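Local coordinates for DNA repair protein RAD7 (Saccharomyces cerevisiae, PDB 5ZB2) that promotes global genome nucleotide excision repair of UV-damaged, nontranscribed DNA as a component of the global genome repair complex, and binds Elc1, at residues P346-L351 with E369-L374. Numbering follows the deposited sequence.
Sequences PNLTYL and EQNPNL
L348 and L374 lie side by side and point the same way, the equivalent leucines of two successive P-N-L turns. In each, CG stands anti to the backbone N (chi1 -177° and -174°), which carries the branched end inward, and L348 CG meets L374 CD1 at 4.1 Å. L374 CD1 also approaches CB of L351, at 3.9 Å, and lies 3.4 Å from the carbonyl O of T349. One methyl thus touches two leucines and the backbone between them; a branched aliphatic chain suits this buried place because it fills it without asking for a hydrogen bond.

The polar contact of N373 lies toward the surface. ND2 of N373 reaches the carbonyl O of P346 at 2.7 Å, but the N-H points well off the line (118° at the hydrogen), which makes the bond weak. Next to it the two segments meet backbone to backbone: CA of T349 directs its hydrogen at O of N373, 3.4 Å away. CG of P372 packs near the same P346 oxygen that N373 uses, its ring lying against the carbonyl at the exposed side of the contact.

N371, the first residue to leave the helix, is buried, and its amide is satisfied by backbone: OD1 accepts from N of C345, while ND2 donates to O of L343 and O of L367. CD2 of L348 rests 3.8 Å from N371 OD1, covering this polar group with a methyl. N371 O in turn receives N of L374, closing a type I turn in which P372, whose ring restrains phi near the value the second position needs, fits well.

Stacked turns of this kind, each leading from a convex-side helix into a short parallel strand, are characteristic of a leucine-rich repeat solenoid, here near its C-terminal end.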
ATOM      1  N   PRO A 346     -15.516  14.673 -47.030  1.00 56.76           N
ATOM      2  CA  PRO A 346     -14.920  15.924 -46.536  1.00 57.92           C
ATOM      3  C   PRO A 346     -14.146  15.766 -45.237  1.00 60.87           C
ATOM      4  O   PRO A 346     -13.204  16.532 -44.999  1.00 60.72           O
ATOM      5  CB  PRO A 346     -16.136  16.843 -46.354  1.00 57.93           C
ATOM      6  CG  PRO A 346     -17.280  15.920 -46.143  1.00 58.07           C
ATOM      7  CD  PRO A 346     -16.988  14.704 -46.971  1.00 56.44           C
ATOM      8  N   ASN A 347     -14.502  14.797 -44.394  1.00 60.33           N
ATOM      9  CA  ASN A 347     -13.923  14.677 -43.061  1.00 67.59           C
ATOM     10  C   ASN A 347     -13.034  13.450 -42.889  1.00 58.04           C
ATOM     11  O   ASN A 347     -12.532  13.219 -41.784  1.00 59.55           O
ATOM     12  CB  ASN A 347     -15.039  14.652 -42.012  1.00 63.38           C
ATOM     13  CG  ASN A 347     -15.963  15.846 -42.119  1.00 68.62           C
ATOM     14  OD1 ASN A 347     -15.516  16.994 -42.100  1.00 91.11           O
ATOM     15  ND2 ASN A 347     -17.259  15.584 -42.248  1.00 63.63           N
ATOM     16  N   LEU A 348     -12.818  12.665 -43.940  1.00 55.00           N
ATOM     17  CA  LEU A 348     -11.981  11.480 -43.820  1.00 54.07           C
ATOM     18  C   LEU A 348     -10.528  11.886 -43.599  1.00 55.67           C
ATOM     19  O   LEU A 348      -9.989  12.723 -44.330  1.00 56.31           O
ATOM     20  CB  LEU A 348     -12.116  10.614 -45.071  1.00 54.12           C
ATOM     21  CG  LEU A 348     -11.364   9.283 -45.080  1.00 53.58           C
ATOM     22  CD1 LEU A 348     -11.854   8.379 -43.960  1.00 49.79           C
ATOM     23  CD2 LEU A 348     -11.529   8.600 -46.428  1.00 51.80           C
ATOM     24  N   THR A 349      -9.898  11.300 -42.579  1.00 55.62           N
ATOM     25  CA  THR A 349      -8.510  11.601 -42.246  1.00 56.88           C
ATOM     26  C   THR A 349      -7.586  10.396 -42.309  1.00 56.49           C
ATOM     27  O   THR A 349      -6.398  10.569 -42.594  1.00 56.21           O
ATOM     28  CB  THR A 349      -8.409  12.209 -40.838  1.00 58.51           C
ATOM     29  OG1 THR A 349      -8.709  11.207 -39.858  1.00 60.04           O
ATOM     30  CG2 THR A 349      -9.375  13.375 -40.682  1.00 57.25           C
ATOM     31  N   TYR A 350      -8.090   9.187 -42.055  1.00 53.35           N
ATOM     32  CA  TYR A 350      -7.283   7.975 -42.071  1.00 51.59           C
ATOM     33  C   TYR A 350      -7.938   6.933 -42.966  1.00 49.71           C
ATOM     34  O   TYR A 350      -9.152   6.721 -42.900  1.00 49.51           O
ATOM     35  CB  TYR A 350      -7.103   7.403 -40.656  1.00 52.81           C
ATOM     36  CG  TYR A 350      -6.341   6.096 -40.628  1.00 53.15           C
ATOM     37  CD1 TYR A 350      -4.951   6.079 -40.628  1.00 54.54           C
ATOM     38  CD2 TYR A 350      -7.011   4.881 -40.608  1.00 51.52           C
ATOM     39  CE1 TYR A 350      -4.249   4.886 -40.607  1.00 55.08           C
ATOM     40  CE2 TYR A 350      -6.317   3.681 -40.588  1.00 52.07           C
ATOM     41  CZ  TYR A 350      -4.938   3.691 -40.586  1.00 54.76           C
ATOM     42  OH  TYR A 350      -4.243   2.502 -40.566  1.00 54.98           O
ATOM     43  N   LEU A 351      -7.128   6.269 -43.788  1.00 48.01           N
ATOM     44  CA  LEU A 351      -7.629   5.263 -44.719  1.00 46.79           C
ATOM     45  C   LEU A 351      -6.628   4.122 -44.798  1.00 47.34           C
ATOM     46  O   LEU A 351      -5.478   4.329 -45.198  1.00 47.42           O
ATOM     47  CB  LEU A 351      -7.872   5.871 -46.105  1.00 46.72           C
ATOM     48  CG  LEU A 351      -8.428   4.939 -47.187  1.00 45.03           C
ATOM     49  CD1 LEU A 351      -9.808   4.405 -46.813  1.00 44.95           C
ATOM     50  CD2 LEU A 351      -8.476   5.653 -48.528  1.00 47.52           C
ATOM     51  N   GLU A 369      -6.910  14.122 -54.019  1.00 72.23           N
ATOM     52  CA  GLU A 369      -7.628  15.291 -54.510  1.00 77.55           C
ATOM     53  C   GLU A 369      -9.093  15.304 -54.091  1.00 75.87           C
ATOM     54  O   GLU A 369      -9.689  16.383 -53.993  1.00 78.38           O
ATOM     55  CB  GLU A 369      -7.539  15.361 -56.039  1.00 83.56           C
ATOM     56  CG  GLU A 369      -6.120  15.325 -56.601  1.00 97.56           C
ATOM     57  CD  GLU A 369      -5.206  16.365 -55.977  1.00114.33           C
ATOM     58  OE1 GLU A 369      -4.702  16.124 -54.860  1.00105.04           O
ATOM     59  OE2 GLU A 369      -4.995  17.425 -56.603  1.00117.35           O
ATOM     60  N   GLN A 370      -9.688  14.137 -53.839  1.00 67.96           N
ATOM     61  CA  GLN A 370     -11.103  14.049 -53.498  1.00 64.94           C
ATOM     62  C   GLN A 370     -11.368  14.082 -51.998  1.00 61.15           C
ATOM     63  O   GLN A 370     -12.539  14.109 -51.596  1.00 58.25           O
ATOM     64  CB  GLN A 370     -11.707  12.764 -54.077  1.00 64.85           C
ATOM     65  CG  GLN A 370     -11.823  12.746 -55.590  1.00 67.27           C
ATOM     66  CD  GLN A 370     -12.523  11.501 -56.101  1.00 66.67           C
ATOM     67  OE1 GLN A 370     -12.746  10.549 -55.354  1.00 63.41           O
ATOM     68  NE2 GLN A 370     -12.876  11.505 -57.381  1.00 67.53           N
ATOM     69  N   ASN A 371     -10.327  14.077 -51.166  1.00 60.42           N
ATOM     70  CA  ASN A 371     -10.472  14.011 -49.712  1.00 59.88           C
ATOM     71  C   ASN A 371      -9.582  15.076 -49.084  1.00 61.92           C
ATOM     72  O   ASN A 371      -8.408  14.821 -48.779  1.00 62.57           O
ATOM     73  CB  ASN A 371     -10.134  12.615 -49.193  1.00 56.28           C
ATOM     74  CG  ASN A 371     -11.093  11.556 -49.713  1.00 54.47           C
ATOM     75  OD1 ASN A 371     -12.105  11.259 -49.078  1.00 53.88           O
ATOM     76  ND2 ASN A 371     -10.788  10.994 -50.879  1.00 53.86           N
ATOM     77  N   PRO A 372     -10.114  16.281 -48.855  1.00 63.47           N
ATOM     78  CA  PRO A 372      -9.247  17.391 -48.426  1.00 73.51           C
ATOM     79  C   PRO A 372      -8.577  17.171 -47.081  1.00 71.92           C
ATOM     80  O   PRO A 372      -7.482  17.701 -46.854  1.00 76.19           O
ATOM     81  CB  PRO A 372     -10.209  18.586 -48.387  1.00 71.97           C
ATOM     82  CG  PRO A 372     -11.548  17.983 -48.159  1.00 69.63           C
ATOM     83  CD  PRO A 372     -11.533  16.677 -48.896  1.00 64.05           C
ATOM     84  N   ASN A 373      -9.194  16.411 -46.179  1.00 66.10           N
ATOM     85  CA  ASN A 373      -8.652  16.206 -44.844  1.00 64.91           C
ATOM     86  C   ASN A 373      -7.941  14.869 -44.684  1.00 62.10           C
ATOM     87  O   ASN A 373      -7.512  14.543 -43.573  1.00 62.46           O
ATOM     88  CB  ASN A 373      -9.769  16.323 -43.803  1.00 67.64           C
ATOM     89  CG  ASN A 373     -10.253  17.749 -43.629  1.00 80.89           C
ATOM     90  OD1 ASN A 373      -9.472  18.695 -43.723  1.00 91.27           O
ATOM     91  ND2 ASN A 373     -11.547  17.909 -43.375  1.00 83.60           N
ATOM     92  N   LEU A 374      -7.801  14.091 -45.753  1.00 60.65           N
ATOM     93  CA  LEU A 374      -7.090  12.821 -45.668  1.00 59.28           C
ATOM     94  C   LEU A 374      -5.604  13.085 -45.450  1.00 61.69           C
ATOM     95  O   LEU A 374      -4.975  13.807 -46.230  1.00 65.74           O
ATOM     96  CB  LEU A 374      -7.317  12.004 -46.936  1.00 56.79           C
ATOM     97  CG  LEU A 374      -6.768  10.575 -46.955  1.00 54.80           C
ATOM     98  CD1 LEU A 374      -7.304   9.754 -45.793  1.00 54.14           C
ATOM     99  CD2 LEU A 374      -7.113   9.903 -48.273  1.00 53.59           C
TER